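Local coordinates for uncharacterized protein (Capnocytophaga ochracea, PDB 4W9R) that is of unknown function but is probably an esterase-like member of the alpha/beta-hydrolase clan, with a C-terminal run of helices, at residues 42-47 with 68-74; 295-301 with 318-322; 172-176 with 192-196. One frame throughout, in Å; residues are numbered along the deposited sequence.

Contact 1 (42-47 with 68-74)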
loop_
_atom_site.group_PDB
_atom_site.type_symbol
_atom_site.label_atom_id
_atom_site.label_comp_id
_atom_site.label_asym_id
_atom_site.label_seq_id
_atom_site.Cartn_x
_atom_site.Cartn_y
_atom_site.Cartn_z
ATOM N N ASN B 42 13.703 0.619 -8.171
ATOM C CA ASN B 42 12.976 1.865 -8.404
ATOM C C ASN B 42 12.947 2.810 -7.203
ATOM O O ASN B 42 12.188 3.777 -7.187
ATOM C CB ASN B 42 11.566 1.557 -8.886
ATOM C CG ASN B 42 11.549 1.099 -10.331
ATOM O OD1 ASN B 42 11.252 -0.057 -10.627
ATOM N ND2 ASN B 42 11.892 2.004 -11.240
ATOM N N ALA B 43 13.752 2.498 -6.193
ATOM C CA ALA B 43 13.558 2.921 -4.805
ATOM C C ALA B 43 13.242 4.399 -4.562
ATOM O O ALA B 43 12.642 4.726 -3.543
ATOM C CB ALA B 43 14.795 2.546 -4.002
ATOM N N GLU B 44 13.645 5.297 -5.458
ATOM C CA GLU B 44 13.282 6.709 -5.297
ATOM C C GLU B 44 11.764 6.880 -5.111
ATOM O O GLU B 44 11.311 7.820 -4.462
ATOM C CB GLU B 44 13.768 7.541 -6.489
ATOM C CG GLU B 44 13.084 7.238 -7.818
ATOM C CD GLU B 44 13.673 6.034 -8.528
ATOM O OE1 GLU B 44 14.647 5.448 -8.008
ATOM O OE2 GLU B 44 13.160 5.672 -9.608
ATOM N N THR B 45 10.993 5.952 -5.670
ATOM C CA THR B 45 9.545 5.907 -5.482
ATOM C C THR B 45 9.127 4.722 -4.605
ATOM O O THR B 45 8.519 4.905 -3.551
ATOM C CB THR B 45 8.796 5.840 -6.827
ATOM O OG1 THR B 45 9.327 4.776 -7.626
ATOM C CG2 THR B 45 8.943 7.151 -7.580
ATOM N N LEU B 46 9.423 3.510 -5.070
ATOM C CA LEU B 46 8.935 2.277 -4.448
ATOM C C LEU B 46 9.487 1.911 -3.060
ATOM O O LEU B 46 8.872 1.109 -2.358
ATOM C CB LEU B 46 9.205 1.101 -5.390
ATOM C CG LEU B 46 8.438 1.100 -6.712
ATOM C CD1 LEU B 46 8.746 -0.157 -7.508
ATOM C CD2 LEU B 46 6.945 1.225 -6.457
HETATM N N MSE B 47 10.627 2.476 -2.662
HETATM C CA MSE B 47 11.297 2.046 -1.427
HETATM C C MSE B 47 10.430 2.161 -0.177
HETATM O O MSE B 47 10.222 1.177 0.530
HETATM C CB MSE B 47 12.582 2.844 -1.203
HETATM C CG MSE B 47 13.374 2.436 0.034
HETATM SE SE MSE B 47 14.221 0.687 -0.136
HETATM C CE MSE B 47 15.201 0.638 1.549
ATOM N N VAL B 68 15.650 -4.807 3.451
ATOM C CA VAL B 68 15.308 -4.236 2.157
ATOM C C VAL B 68 16.414 -3.311 1.661
ATOM O O VAL B 68 16.838 -2.398 2.369
ATOM C CB VAL B 68 13.980 -3.457 2.218
ATOM C CG1 VAL B 68 13.565 -3.000 0.826
ATOM C CG2 VAL B 68 12.892 -4.313 2.843
ATOM N N VAL B 69 16.884 -3.557 0.443
ATOM C CA VAL B 69 17.924 -2.730 -0.154
ATOM C C VAL B 69 17.423 -2.070 -1.432
ATOM O O VAL B 69 17.146 -2.748 -2.420
ATOM C CB VAL B 69 19.186 -3.552 -0.470
ATOM C CG1 VAL B 69 20.216 -2.691 -1.184
ATOM C CG2 VAL B 69 19.765 -4.142 0.804
ATOM N N GLY B 70 17.286 -0.749 -1.404
ATOM C CA GLY B 70 16.866 -0.020 -2.585
ATOM C C GLY B 70 18.002 0.534 -3.425
ATOM O O GLY B 70 19.081 0.832 -2.916
ATOM N N VAL B 71 17.737 0.705 -4.716
ATOM C CA VAL B 71 18.676 1.347 -5.628
ATOM C C VAL B 71 18.050 2.644 -6.123
ATOM O O VAL B 71 17.038 2.623 -6.821
ATOM C CB VAL B 71 19.032 0.445 -6.826
ATOM C CG1 VAL B 71 20.002 1.155 -7.758
ATOM C CG2 VAL B 71 19.615 -0.871 -6.346
ATOM N N TYR B 72 18.645 3.772 -5.756
ATOM C CA TYR B 72 18.016 5.065 -6.001
ATOM C C TYR B 72 18.358 5.664 -7.359
ATOM O O TYR B 72 19.529 5.836 -7.703
ATOM C CB TYR B 72 18.391 6.051 -4.893
ATOM C CG TYR B 72 17.695 5.773 -3.581
ATOM C CD1 TYR B 72 18.262 4.927 -2.637
ATOM C CD2 TYR B 72 16.467 6.351 -3.291
ATOM C CE1 TYR B 72 17.626 4.668 -1.438
ATOM C CE2 TYR B 72 15.825 6.099 -2.095
ATOM C CZ TYR B 72 16.407 5.257 -1.172
ATOM O OH TYR B 72 15.768 5.003 0.020
ATOM N N GLU B 73 17.308 5.972 -8.116
ATOM C CA GLU B 73 17.400 6.681 -9.391
ATOM C C GLU B 73 18.442 6.127 -10.358
ATOM O O GLU B 73 19.439 6.788 -10.646
ATOM C CB GLU B 73 17.682 8.164 -9.140
ATOM C CG GLU B 73 16.505 8.918 -8.538
ATOM C CD GLU B 73 16.782 10.398 -8.364
ATOM O OE1 GLU B 73 17.909 10.751 -7.959
ATOM O OE2 GLU B 73 15.872 11.211 -8.636
ATOM N N PRO B 74 18.213 4.909 -10.869
ATOM C CA PRO B 74 19.081 4.423 -11.943
ATOM C C PRO B 74 18.769 5.164 -13.237
ATOM O O PRO B 74 17.637 5.612 -13.419
ATOM C CB PRO B 74 18.720 2.941 -12.044
ATOM C CG PRO B 74 17.302 2.877 -11.578
ATOM C CD PRO B 74 17.164 3.934 -10.517
HETATM O O HOH W 1 14.611 5.277 -12.180
#

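Contact 2 (295-301 with 318-322)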
loop_
_atom_site.group_PDB
_atom_site.type_symbol
_atom_site.label_atom_id
_atom_site.label_comp_id
_atom_site.label_asym_id
_atom_site.label_seq_id
_atom_site.Cartn_x
_atom_site.Cartn_y
_atom_site.Cartn_z
ATOM N N GLU B 295 -0.446 -40.450 18.986
ATOM C CA GLU B 295 0.917 -40.610 18.507
ATOM C C GLU B 295 1.466 -39.240 18.130
ATOM O O GLU B 295 2.663 -38.980 18.252
ATOM C CB GLU B 295 0.974 -41.576 17.324
ATOM C CG GLU B 295 2.298 -42.317 17.194
ATOM C CD GLU B 295 2.611 -43.184 18.405
ATOM O OE1 GLU B 295 1.664 -43.665 19.065
ATOM O OE2 GLU B 295 3.808 -43.385 18.700
ATOM N N SER B 296 0.570 -38.363 17.688
ATOM C CA SER B 296 0.930 -36.990 17.365
ATOM C C SER B 296 1.268 -36.209 18.628
ATOM O O SER B 296 2.120 -35.322 18.611
ATOM C CB SER B 296 -0.204 -36.298 16.605
ATOM O OG SER B 296 -0.364 -36.844 15.308
ATOM N N LEU B 297 0.597 -36.547 19.725
ATOM C CA LEU B 297 0.805 -35.864 20.996
ATOM C C LEU B 297 2.217 -36.090 21.529
ATOM O O LEU B 297 2.843 -35.173 22.060
ATOM C CB LEU B 297 -0.227 -36.327 22.026
ATOM C CG LEU B 297 -0.167 -35.663 23.402
ATOM C CD1 LEU B 297 -0.329 -34.157 23.281
ATOM C CD2 LEU B 297 -1.229 -36.245 24.321
ATOM N N LYS B 298 2.714 -37.313 21.379
ATOM C CA LYS B 298 4.063 -37.651 21.818
ATOM C C LYS B 298 5.101 -36.888 21.004
ATOM O O LYS B 298 6.061 -36.346 21.551
ATOM C CB LYS B 298 4.310 -39.156 21.703
ATOM C CG LYS B 298 5.647 -39.619 22.266
ATOM C CD LYS B 298 5.886 -41.094 21.974
ATOM C CE LYS B 298 7.066 -41.640 22.764
ATOM N NZ LYS B 298 8.333 -40.925 22.451
ATOM N N LYS B 299 4.895 -36.850 19.691
ATOM C CA LYS B 299 5.808 -36.161 18.790
ATOM C C LYS B 299 5.703 -34.646 18.944
ATOM O O LYS B 299 6.673 -33.923 18.720
ATOM C CB LYS B 299 5.538 -36.574 17.341
ATOM C CG LYS B 299 5.942 -38.010 17.033
ATOM C CD LYS B 299 5.654 -38.397 15.591
ATOM C CE LYS B 299 4.167 -38.584 15.349
ATOM N NZ LYS B 299 3.892 -39.170 14.007
ATOM N N LEU B 300 4.523 -34.171 19.335
ATOM C CA LEU B 300 4.317 -32.746 19.570
ATOM C C LEU B 300 5.072 -32.293 20.814
ATOM O O LEU B 300 5.612 -31.188 20.856
ATOM C CB LEU B 300 2.826 -32.429 19.717
ATOM C CG LEU B 300 2.460 -30.976 20.028
ATOM C CD1 LEU B 300 2.932 -30.049 18.917
ATOM C CD2 LEU B 300 0.962 -30.833 20.250
ATOM N N ALA B 301 5.106 -33.157 21.823
ATOM C CA ALA B 301 5.782 -32.852 23.077
ATOM C C ALA B 301 7.277 -32.646 22.865
ATOM O O ALA B 301 7.867 -31.717 23.415
ATOM C CB ALA B 301 5.540 -33.961 24.091
ATOM N N PHE B 318 2.374 -32.390 27.930
ATOM C CA PHE B 318 1.916 -33.124 26.756
ATOM C C PHE B 318 2.339 -34.585 26.835
ATOM O O PHE B 318 1.557 -35.487 26.533
ATOM C CB PHE B 318 2.463 -32.495 25.470
ATOM C CG PHE B 318 1.792 -31.206 25.086
ATOM C CD1 PHE B 318 0.618 -30.807 25.700
ATOM C CD2 PHE B 318 2.335 -30.398 24.100
ATOM C CE1 PHE B 318 0.001 -29.622 25.345
ATOM C CE2 PHE B 318 1.722 -29.212 23.738
ATOM C CZ PHE B 318 0.553 -28.824 24.362
ATOM N N LEU B 319 3.582 -34.809 27.247
ATOM C CA LEU B 319 4.130 -36.155 27.345
ATOM C C LEU B 319 3.433 -36.959 28.441
ATOM O O LEU B 319 3.151 -38.144 28.263
ATOM C CB LEU B 319 5.636 -36.098 27.604
ATOM C CG LEU B 319 6.400 -37.421 27.545
ATOM C CD1 LEU B 319 6.284 -38.055 26.165
ATOM C CD2 LEU B 319 7.857 -37.206 27.919
ATOM N N ALA B 320 3.159 -36.311 29.569
ATOM C CA ALA B 320 2.475 -36.966 30.679
ATOM C C ALA B 320 1.066 -37.390 30.280
ATOM O O ALA B 320 0.610 -38.474 30.642
ATOM C CB ALA B 320 2.428 -36.052 31.893
ATOM N N GLU B 321 0.379 -36.530 29.533
ATOM C CA GLU B 321 -0.952 -36.856 29.038
ATOM C C GLU B 321 -0.889 -38.031 28.070
ATOM O O GLU B 321 -1.779 -38.880 28.057
ATOM C CB GLU B 321 -1.597 -35.645 28.359
ATOM C CG GLU B 321 -2.265 -34.674 29.322
ATOM C CD GLU B 321 -3.098 -33.621 28.610
ATOM O OE1 GLU B 321 -2.898 -33.418 27.393
ATOM O OE2 GLU B 321 -3.958 -32.998 29.269
ATOM N N TYR B 322 0.169 -38.077 27.266
ATOM C CA TYR B 322 0.357 -39.165 26.315
ATOM C C TYR B 322 0.491 -40.508 27.021
ATOM O O TYR B 322 -0.060 -41.514 26.574
ATOM C CB TYR B 322 1.589 -38.919 25.444
ATOM C CG TYR B 322 2.037 -40.148 24.684
ATOM C CD1 TYR B 322 1.361 -40.567 23.547
ATOM C CD2 TYR B 322 3.132 -40.892 25.107
ATOM C CE1 TYR B 322 1.762 -41.690 22.849
ATOM C CE2 TYR B 322 3.539 -42.018 24.414
ATOM C CZ TYR B 322 2.850 -42.411 23.287
ATOM O OH TYR B 322 3.249 -43.529 22.590
#

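Contact 3 (172-176 with 192-196)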
loop_
_atom_site.group_PDB
_atom_site.type_symbol
_atom_site.label_atom_id
_atom_site.label_comp_id
_atom_site.label_asym_id
_atom_site.label_seq_id
_atom_site.Cartn_x
_atom_site.Cartn_y
_atom_site.Cartn_z
ATOM N N PHE B 172 8.752 -17.469 -7.103
ATOM C CA PHE B 172 7.516 -16.706 -7.002
ATOM C C PHE B 172 7.550 -15.544 -7.984
ATOM O O PHE B 172 8.365 -14.632 -7.846
ATOM C CB PHE B 172 7.302 -16.195 -5.577
ATOM C CG PHE B 172 6.033 -15.410 -5.398
ATOM C CD1 PHE B 172 4.844 -16.052 -5.088
ATOM C CD2 PHE B 172 6.026 -14.031 -5.540
ATOM C CE1 PHE B 172 3.673 -15.335 -4.924
ATOM C CE2 PHE B 172 4.857 -13.307 -5.378
ATOM C CZ PHE B 172 3.680 -13.961 -5.069
ATOM N N TYR B 173 6.667 -15.579 -8.976
ATOM C CA TYR B 173 6.610 -14.515 -9.968
ATOM C C TYR B 173 5.279 -13.777 -9.919
ATOM O O TYR B 173 4.215 -14.394 -9.967
ATOM C CB TYR B 173 6.847 -15.069 -11.374
ATOM C CG TYR B 173 6.835 -14.004 -12.447
ATOM C CD1 TYR B 173 7.952 -13.211 -12.676
ATOM C CD2 TYR B 173 5.705 -13.784 -13.226
ATOM C CE1 TYR B 173 7.946 -12.233 -13.651
ATOM C CE2 TYR B 173 5.690 -12.808 -14.204
ATOM C CZ TYR B 173 6.813 -12.036 -14.413
ATOM O OH TYR B 173 6.803 -11.063 -15.386
ATOM N N TYR B 174 5.350 -12.453 -9.829
ATOM C CA TYR B 174 4.156 -11.619 -9.793
ATOM C C TYR B 174 4.264 -10.467 -10.782
ATOM O O TYR B 174 5.198 -9.668 -10.716
ATOM C CB TYR B 174 3.919 -11.076 -8.383
ATOM C CG TYR B 174 2.676 -10.223 -8.248
ATOM C CD1 TYR B 174 2.727 -8.846 -8.431
ATOM C CD2 TYR B 174 1.453 -10.794 -7.938
ATOM C CE1 TYR B 174 1.592 -8.065 -8.309
ATOM C CE2 TYR B 174 0.313 -10.021 -7.811
ATOM C CZ TYR B 174 0.388 -8.659 -7.997
ATOM O OH TYR B 174 -0.748 -7.892 -7.872
HETATM N N MSE B 175 3.302 -10.380 -11.694
HETATM C CA MSE B 175 3.253 -9.273 -12.640
HETATM C C MSE B 175 1.906 -8.564 -12.581
HETATM O O MSE B 175 0.856 -9.206 -12.565
HETATM C CB MSE B 175 3.528 -9.762 -14.060
HETATM C CG MSE B 175 3.271 -8.712 -15.131
HETATM SE SE MSE B 175 3.667 -9.357 -16.924
HETATM C CE MSE B 175 2.930 -7.875 -17.953
ATOM N N ALA B 176 1.943 -7.237 -12.543
ATOM C CA ALA B 176 0.723 -6.442 -12.506
ATOM C C ALA B 176 0.761 -5.322 -13.539
ATOM O O ALA B 176 1.821 -4.763 -13.822
ATOM C CB ALA B 176 0.505 -5.870 -11.112
ATOM N N PHE B 192 2.699 -9.514 -24.064
ATOM C CA PHE B 192 3.864 -10.189 -23.503
ATOM C C PHE B 192 3.446 -11.298 -22.546
ATOM O O PHE B 192 3.983 -12.405 -22.595
ATOM C CB PHE B 192 4.770 -9.185 -22.786
ATOM C CG PHE B 192 5.845 -9.823 -21.949
ATOM C CD1 PHE B 192 6.995 -10.324 -22.538
ATOM C CD2 PHE B 192 5.706 -9.916 -20.572
ATOM C CE1 PHE B 192 7.985 -10.911 -21.769
ATOM C CE2 PHE B 192 6.694 -10.504 -19.798
ATOM C CZ PHE B 192 7.835 -11.000 -20.398
ATOM N N GLU B 193 2.483 -10.993 -21.681
ATOM C CA GLU B 193 2.024 -11.946 -20.675
ATOM C C GLU B 193 1.378 -13.167 -21.323
ATOM O O GLU B 193 1.594 -14.297 -20.884
ATOM C CB GLU B 193 1.043 -11.272 -19.711
ATOM C CG GLU B 193 0.783 -12.050 -18.426
ATOM C CD GLU B 193 -0.286 -13.117 -18.581
ATOM O OE1 GLU B 193 -0.289 -14.077 -17.781
ATOM O OE2 GLU B 193 -1.127 -12.992 -19.495
ATOM N N ARG B 194 0.589 -12.934 -22.367
ATOM C CA ARG B 194 -0.072 -14.016 -23.088
ATOM C C ARG B 194 0.948 -14.980 -23.692
ATOM O O ARG B 194 0.750 -16.195 -23.682
ATOM C CB ARG B 194 -0.984 -13.456 -24.183
ATOM C CG ARG B 194 -1.649 -14.521 -25.042
ATOM C CD ARG B 194 -2.602 -13.916 -26.068
ATOM N NE ARG B 194 -3.809 -13.371 -25.451
ATOM C CZ ARG B 194 -4.032 -12.076 -25.256
ATOM N NH1 ARG B 194 -3.130 -11.180 -25.635
ATOM N NH2 ARG B 194 -5.160 -11.674 -24.686
ATOM N N ALA B 195 2.043 -14.429 -24.206
ATOM C CA ALA B 195 3.096 -15.237 -24.812
ATOM C C ALA B 195 3.897 -15.986 -23.752
ATOM O O ALA B 195 4.469 -17.043 -24.023
ATOM C CB ALA B 195 4.017 -14.363 -25.652
HETATM N N MSE B 196 3.933 -15.430 -22.547
HETATM C CA MSE B 196 4.706 -16.008 -21.455
HETATM C C MSE B 196 3.996 -17.205 -20.820
HETATM O O MSE B 196 4.642 -18.132 -20.331
HETATM C CB MSE B 196 4.997 -14.938 -20.399
HETATM C CG MSE B 196 5.803 -15.430 -19.206
HETATM SE SE MSE B 196 6.467 -13.996 -18.059
HETATM C CE MSE B 196 4.805 -13.016 -17.775
#

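Contact 1 (42-47 with 68-74)
In a buried helix-on-strand contact, Ala43 and Met47 at the start of helix 43-59 pack on Gly70 of strand 67-71. The short segments run nearly antiparallel, at 149°. Ala43 CB lies 3.6 Å from Gly70 CA. Gly70 has no side chain, and Ala43 CB and Met47 SE lie close against its backbone. The ring of Tyr72 presents one face to Ala43 CB. That methyl, Ala43 CB, sits 4.1 Å from the Tyr72 ring centroid, almost on the normal, which makes a CH-pi contact.

Met47 is a selenomethionine. Its CG is anti to the backbone N (chi1 -178°) and the chain bends at chi2. This brings Met47 SE to 3.6 Å from Gly70 N and CE near Val68 O. On the way, Met47 CG passes 3.5 Å from Tyr72 OH.

Both elements belong to the beta-alpha-beta crossover 35-40, 43-59, 67-71 of the alpha/beta-hydrolase sheet. Strand 67-71 pairs in parallel with strand 35-40.

Two backbone N-H groups donate across the contact. Glu73 N donates to Glu44 OE1 over 2.7 Å, at an N-H...O angle of 153°, from above the carboxylate plane. Ala43 N makes a weak 3.3 Å bond to Val71 O. A water donates to both Glu44 OE2 and Pro74 O. Outside the two segments, Lys20 makes a cation-pi contact with the Tyr72 ring, and Asn42 OD1 accepts a bond from Ser122 N.

Contact 2 (295-301 with 318-322)
Leu297, Lys298 and Ala301 of helix 294-306 meet Phe318 and Tyr322 of helix 314-325 in an antiparallel helix pair. The short axes come within 8.4 Å and cross at -153°. The pair lies in the C-terminal run of helices. The antiparallel pairing is consistent with a helical-repeat arrangement such as the tetratricopeptide type.

Most of the contact is apolar. Ala301 CB meets Phe318 CB at 3.7 Å, and it also touches Leu319 CB. Leu297 spreads its two methyls over the facing helix. Leu297 CD1 lies 3.9 Å from Phe318 CB, and CD2 reaches Tyr322 CB at 4.0 Å. Leu300 CD2 approaches Phe318 CE2 obliquely, at 3.9 Å. Outside the two segments, the Phe318 ring stacks with Tyr285 of helix 278-290.

One CH-pi contact stands out. Lys298 CB sits 3.6 Å from the Tyr322 ring centroid, over the face. The lysine is extended as far as CE, with CG anti to the backbone N (chi1 -174°), and this carries CG and CD on across the same ring. A serine in place of Tyr322 would probably leave the Lys298 methylenes without their flat support and open a gap beside Leu297 CD2.

Polar groups take little part. The Glu295 carboxylate stands near the Tyr322 ring edge, with Glu295 OE1 3.9 Å from Tyr322 OH, too far for a hydrogen bond. Glu321 turns its oxygens to Tyr285 and Arg356. The two segments are therefore held to each other by apolar packing and the CH-pi contact, while the Glu321 carboxylate is bound outside them.

Contact 3 (172-176 with 192-196)
Met196, a selenomethionine, brings its SE and CE against the phenol end of the Tyr173 ring. Met196 SE lies 4.7 Å from the Tyr173 ring centroid and 40° off the normal, so this Met-aromatic contact is oblique. The contact belongs to the beta-alpha-beta unit of strand 171-180, helix 183-196 and strand 205-213, near one edge of the alpha/beta-hydrolase sheet. The helix packs on the sheet with its short axis 11.4 Å from that of the strand, and the two directions are 151° apart. Long side chains bridge this spacing.

Tyr173 and Met175 alternate with Phe172 and Tyr174 along the strand, and both point toward the helix. Tyr173 and Met196 reach out from opposite directions. The Met196 chain is extended until it bends at chi3 (51°), and this places CE 3.7 Å from both Tyr173 CE2 and Tyr173 OH. Tyr173 is buried, and its hydroxyl is hydrogen-bonded to Asn130 OD1. Phe159 and Leu163 of helix 156-165 touch Met196.

Met175, also a selenomethionine, is fully extended and pushes its SE in among the helix side chains. Met175 SE meets the Phe192 ring at its edge, 5.4 Å from the centroid, in a second Met-aromatic contact. It lies close to the plane of that ring, and the nearest ring atom to Met175 SE is Phe192 CD2, at 4.2 Å. The two selenomethionines meet as well, with Met175 SE 3.9 Å from Met196 CE. Glu193 contributes its aliphatic part, while its carboxylate serves Arg197 and Tyr207. Glu193 CG approaches Met175 SE to 4.2 Å.

Overall arrangement
Contacts 1 and 3 belong to the same sheet. Each joins a strand to the helix of its own beta-alpha-beta unit, toward different ends of the strand order. Their centres are about 22 Å apart and their nearest atoms about 10 Å apart. Contact 2 is separate, in the C-terminal helices. Its centre lies about 49 Å from that of contact 1 and about 46 Å from that of contact 3, and on the opposite side of the chain's centre from both. All three follow in series along the chain. No active site is identified. An acetate, probably from the crystallisation liquor, lies about 3 Å from the Glu321 side chain in contact 2. The second subunit packs on Thr45 and Leu46 in contact 1.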